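Side-chain contacts in rhamnosidase B (Bacillus sp., PDB 2OKX), which probably releases terminal alpha-L-rhamnose from glycosides by hydrolysing the glycosidic bond with inversion of configuration: residues G62-W67 against V597-N602; C560-F565 against Y571-W576. All coordinates share one frame; numbering follows the deposited sequence.

Contact 1: G62-W67 against V597-N602; sequences GPVRSW and VERCLN
Val64 lays its CB and CG2 over one face of the Arg599 guanidinium, with CB 3.3 Å from NH2 and CG2 3.6 Å from CZ. The overlap is offset toward the rim; valine, having no polar side-chain atom, covers this flat charged surface without competing for its N-H groups. The contact joins two domains: a loop that follows strand 57-62 in the N-terminal beta domain meets helix 595-603 of the six-hairpin (alpha/alpha-barrel) glycosidase domain. Arg599 can bridge the gap because its chain runs extended from CG to NE, after leaving the helix with CG anti to the backbone N (chi1 166°); Arg65 CA and Cys600 CA, the closest pair, are still 10.3 Å apart. Both charged ends here are buried. Arg599 is paired with Asp194 through NH1, while Phe72 makes a cation-pi contact with it. Arg65 turns across Arg599 at about a right angle, and Arg65 NE and Arg599 NH2 share Asp563 OD1, a carboxylate that probably helps to balance the buried positive charges. The backbone of Arg65 adds a further bond: Arg599 NH2 donates to Arg65 O at 2.9 Å, on a lone pair and almost within the guanidinium plane, with an N-H...O angle of 162°.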
# COMPACT_ATOMS: atom_id res chain seq x y z
N GLY A 62 -0.51 -13.28 -10.60
CA GLY A 62 0.70 -13.40 -9.81
C GLY A 62 1.87 -12.74 -10.51
O GLY A 62 1.68 -11.90 -11.39
N PRO A 63 3.11 -13.05 -10.09
CA PRO A 63 3.41 -13.95 -8.97
C PRO A 63 3.34 -13.11 -7.69
O PRO A 63 3.06 -11.92 -7.75
CB PRO A 63 4.83 -14.40 -9.28
CG PRO A 63 5.44 -13.14 -9.84
CD PRO A 63 4.35 -12.64 -10.79
N VAL A 64 3.57 -13.73 -6.54
CA VAL A 64 3.57 -12.97 -5.30
C VAL A 64 4.82 -12.10 -5.36
O VAL A 64 5.72 -12.38 -6.15
CB VAL A 64 3.61 -13.90 -4.06
CG1 VAL A 64 2.34 -14.74 -4.00
CG2 VAL A 64 4.84 -14.80 -4.12
N ARG A 65 4.89 -11.06 -4.54
CA ARG A 65 6.06 -10.19 -4.59
C ARG A 65 7.31 -10.95 -4.17
O ARG A 65 7.29 -11.73 -3.22
CB ARG A 65 5.84 -8.94 -3.72
CG ARG A 65 5.74 -9.18 -2.22
CD ARG A 65 5.10 -7.97 -1.55
NE ARG A 65 3.67 -7.89 -1.85
CZ ARG A 65 2.92 -6.80 -1.71
NH1 ARG A 65 3.47 -5.67 -1.27
NH2 ARG A 65 1.62 -6.84 -1.99
N SER A 66 8.40 -10.72 -4.90
CA SER A 66 9.66 -11.42 -4.63
C SER A 66 10.92 -10.57 -4.76
O SER A 66 10.89 -9.48 -5.34
CB SER A 66 9.85 -12.58 -5.61
OG SER A 66 8.66 -13.26 -5.91
N TRP A 67 12.01 -11.08 -4.21
CA TRP A 67 13.32 -10.47 -4.37
C TRP A 67 13.70 -11.26 -5.63
O TRP A 67 13.55 -12.48 -5.65
CB TRP A 67 14.29 -10.84 -3.25
CG TRP A 67 14.00 -10.27 -1.90
CD1 TRP A 67 13.49 -10.93 -0.82
CD2 TRP A 67 14.27 -8.93 -1.46
NE1 TRP A 67 13.42 -10.09 0.26
CE2 TRP A 67 13.89 -8.85 -0.10
CE3 TRP A 67 14.79 -7.79 -2.08
CZ2 TRP A 67 14.01 -7.68 0.65
CZ3 TRP A 67 14.91 -6.62 -1.34
CH2 TRP A 67 14.53 -6.58 0.01
N VAL A 597 1.75 -14.88 7.66
CA VAL A 597 2.64 -14.29 8.64
C VAL A 597 4.07 -14.80 8.44
O VAL A 597 5.01 -14.01 8.36
CB VAL A 597 2.19 -14.60 10.08
CG1 VAL A 597 3.15 -13.97 11.07
CG2 VAL A 597 0.77 -14.07 10.31
N GLU A 598 4.25 -16.12 8.35
CA GLU A 598 5.59 -16.65 8.16
C GLU A 598 6.20 -16.16 6.85
O GLU A 598 7.38 -15.83 6.79
CB GLU A 598 5.60 -18.18 8.19
CG GLU A 598 7.02 -18.73 8.06
CD GLU A 598 7.13 -20.22 8.26
OE1 GLU A 598 8.20 -20.77 7.94
OE2 GLU A 598 6.16 -20.85 8.74
N ARG A 599 5.39 -16.12 5.79
CA ARG A 599 5.88 -15.65 4.50
C ARG A 599 6.47 -14.25 4.65
O ARG A 599 7.55 -13.97 4.14
CB ARG A 599 4.74 -15.62 3.46
CG ARG A 599 5.09 -14.83 2.20
CD ARG A 599 4.00 -14.89 1.14
NE ARG A 599 4.14 -13.79 0.18
CZ ARG A 599 5.15 -13.66 -0.68
NH1 ARG A 599 6.12 -14.57 -0.72
NH2 ARG A 599 5.19 -12.59 -1.47
N CYS A 600 5.76 -13.38 5.36
CA CYS A 600 6.24 -12.02 5.56
C CYS A 600 7.51 -11.96 6.40
O CYS A 600 8.45 -11.24 6.06
CB CYS A 600 5.15 -11.17 6.21
SG CYS A 600 3.74 -10.85 5.11
N LEU A 601 7.54 -12.73 7.48
CA LEU A 601 8.71 -12.75 8.35
C LEU A 601 9.94 -13.25 7.60
O LEU A 601 11.05 -12.76 7.81
CB LEU A 601 8.45 -13.64 9.57
CG LEU A 601 7.28 -13.22 10.48
CD1 LEU A 601 7.15 -14.22 11.62
CD2 LEU A 601 7.51 -11.83 11.03
N ASN A 602 9.74 -14.22 6.71
CA ASN A 602 10.83 -14.79 5.93
C ASN A 602 11.37 -13.86 4.85
O ASN A 602 12.52 -13.99 4.42
CB ASN A 602 10.39 -16.11 5.27
CG ASN A 602 10.30 -17.27 6.26
OD1 ASN A 602 9.65 -18.28 6.00
ND2 ASN A 602 10.98 -17.13 7.40

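Contact 2: C560-F565 against Y571-W576; sequences CMEDTF and YEQVFW
The backbones of 560-565 and 571-576, two irregular arms of one loop, come closest at Phe565 and Phe575, whose CA atoms lie 5.5 Å apart. No direct hydrogen bond joins the arms; instead Phe575 CA makes a CA-H...O contact of 3.2 Å with Phe565 O. That same oxygen receives Thr564 OG1 at 3.0 Å, the hydroxyl coming from above the carbonyl plane. Thr564 serves both purposes because chi1 of 63° sets OG1 between its backbone N and carbonyl carbon, from where it also packs 3.4 Å from Phe575 CB. Replacing this threonine by alanine removes the hydroxyl, and Phe565 O would probably lose that hydrogen bond while the packing beside Phe575 CB thinned. Farther along, Glu562 and Gln573 cross at about a right angle, with OE1 of Glu562 3.4 Å from the aliphatic CG of Gln573. A water donates to Gln573 OE1 and to OE2 of Glu562, the carboxylate that Arg65 holds, 2.7 Å from each oxygen, bridging carboxylate and amide; Gln573 NE2 bonds to Pro569 O. The loop links helices 544-559 and 577-590 of the alpha/alpha-barrel domain, with Thr564 and Phe575 both packing against Cys600 on helix 595-603.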
# COMPACT_ATOMS: atom_id res chain seq x y z
N CYS A 560 -6.02 -5.39 4.11
CA CYS A 560 -4.58 -5.19 4.20
C CYS A 560 -3.85 -6.52 4.20
O CYS A 560 -2.70 -6.61 4.64
CB CYS A 560 -4.22 -4.39 5.45
SG CYS A 560 -4.72 -2.66 5.34
N MET A 561 -4.52 -7.56 3.71
CA MET A 561 -3.93 -8.88 3.61
C MET A 561 -4.00 -9.31 2.14
O MET A 561 -5.06 -9.73 1.66
CB MET A 561 -4.68 -9.89 4.49
CG MET A 561 -4.39 -9.74 5.98
SD MET A 561 -5.40 -10.80 7.06
CE MET A 561 -4.57 -12.39 6.86
N GLU A 562 -2.88 -9.16 1.44
CA GLU A 562 -2.79 -9.55 0.03
C GLU A 562 -1.88 -10.78 0.05
O GLU A 562 -2.07 -11.67 0.87
CB GLU A 562 -2.14 -8.43 -0.79
CG GLU A 562 -2.89 -7.10 -0.73
CD GLU A 562 -2.29 -6.03 -1.64
OE1 GLU A 562 -2.80 -4.89 -1.61
OE2 GLU A 562 -1.32 -6.33 -2.37
N ASP A 563 -0.89 -10.83 -0.84
CA ASP A 563 0.05 -11.95 -0.85
C ASP A 563 0.95 -11.77 0.38
O ASP A 563 1.66 -12.69 0.80
CB ASP A 563 0.87 -11.96 -2.13
CG ASP A 563 1.63 -10.67 -2.34
OD1 ASP A 563 2.87 -10.69 -2.20
OD2 ASP A 563 0.99 -9.64 -2.63
N THR A 564 0.92 -10.57 0.94
CA THR A 564 1.66 -10.22 2.15
C THR A 564 0.78 -9.22 2.87
O THR A 564 -0.20 -8.73 2.30
CB THR A 564 2.99 -9.48 1.85
OG1 THR A 564 2.70 -8.23 1.21
CG2 THR A 564 3.90 -10.32 0.96
N PHE A 565 1.09 -8.92 4.13
CA PHE A 565 0.33 -7.90 4.83
C PHE A 565 0.77 -6.62 4.12
O PHE A 565 1.88 -6.57 3.57
CB PHE A 565 0.76 -7.80 6.30
CG PHE A 565 0.25 -8.91 7.17
CD1 PHE A 565 1.11 -9.87 7.67
CD2 PHE A 565 -1.10 -8.99 7.49
CE1 PHE A 565 0.64 -10.90 8.49
CE2 PHE A 565 -1.59 -10.01 8.30
CZ PHE A 565 -0.71 -10.97 8.81
N TYR A 571 -3.17 3.92 -1.29
CA TYR A 571 -1.91 4.57 -1.63
C TYR A 571 -0.69 3.70 -1.91
O TYR A 571 0.03 3.96 -2.88
CB TYR A 571 -1.52 5.59 -0.55
CG TYR A 571 -2.51 6.73 -0.39
CD1 TYR A 571 -3.62 6.61 0.44
CD2 TYR A 571 -2.36 7.91 -1.13
CE1 TYR A 571 -4.57 7.62 0.53
CE2 TYR A 571 -3.30 8.93 -1.04
CZ TYR A 571 -4.41 8.78 -0.22
OH TYR A 571 -5.36 9.77 -0.17
N GLU A 572 -0.45 2.67 -1.10
CA GLU A 572 0.76 1.89 -1.28
C GLU A 572 0.70 0.39 -1.60
O GLU A 572 1.39 -0.07 -2.51
CB GLU A 572 1.67 2.11 -0.06
CG GLU A 572 1.63 3.56 0.45
CD GLU A 572 2.77 3.91 1.38
OE1 GLU A 572 2.68 4.94 2.08
OE2 GLU A 572 3.78 3.17 1.40
N GLN A 573 -0.10 -0.37 -0.85
CA GLN A 573 -0.19 -1.82 -1.07
C GLN A 573 1.21 -2.42 -0.85
O GLN A 573 1.60 -3.39 -1.50
CB GLN A 573 -0.67 -2.12 -2.50
CG GLN A 573 -2.13 -1.74 -2.76
CD GLN A 573 -2.49 -1.73 -4.24
OE1 GLN A 573 -2.00 -2.54 -5.02
NE2 GLN A 573 -3.37 -0.80 -4.63
N VAL A 574 1.93 -1.82 0.09
CA VAL A 574 3.30 -2.23 0.42
C VAL A 574 3.41 -3.01 1.73
O VAL A 574 2.75 -2.68 2.72
CB VAL A 574 4.23 -0.99 0.52
CG1 VAL A 574 5.61 -1.39 1.04
CG2 VAL A 574 4.36 -0.34 -0.85
N PHE A 575 4.25 -4.04 1.74
CA PHE A 575 4.47 -4.80 2.95
C PHE A 575 5.44 -4.04 3.84
O PHE A 575 6.67 -4.15 3.69
CB PHE A 575 5.02 -6.20 2.64
CG PHE A 575 5.60 -6.91 3.84
CD1 PHE A 575 5.10 -6.70 5.12
CD2 PHE A 575 6.66 -7.80 3.68
CE1 PHE A 575 5.65 -7.35 6.23
CE2 PHE A 575 7.22 -8.46 4.78
CZ PHE A 575 6.71 -8.24 6.05
N TRP A 576 4.90 -3.24 4.75
CA TRP A 576 5.71 -2.49 5.69
C TRP A 576 5.86 -3.38 6.91
O TRP A 576 4.88 -3.85 7.48
CB TRP A 576 5.04 -1.17 6.06
CG TRP A 576 5.27 -0.07 5.06
CD1 TRP A 576 4.49 0.23 3.97
CD2 TRP A 576 6.30 0.92 5.09
NE1 TRP A 576 4.98 1.35 3.33
CE2 TRP A 576 6.09 1.79 4.01
CE3 TRP A 576 7.39 1.15 5.95
CZ2 TRP A 576 6.92 2.89 3.76
CZ3 TRP A 576 8.22 2.24 5.70
CH2 TRP A 576 7.97 3.10 4.61
O HOH W 1 -0.78 -4.93 -4.60

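From the N terminus, the chain first passes 62-67, between strands 57-62 and 70-77, then runs through several beta domains before entering the helical glycosidase domain. There contact 2 closes a short loop, with five residues between its segments, and only afterwards does 597-602 return to 62-67. Contact 2 is therefore nested inside the loop of more than 500 residues that contact 1 closes. The centres lie about 10 Å apart, and the two meet directly: Arg65 NH1 probably donates to Gln573 O (3.0 Å), and Cys600 O packs against Phe575 CE2. Together they join the N-terminal beta domain to a helix and an inter-helix loop of the barrel.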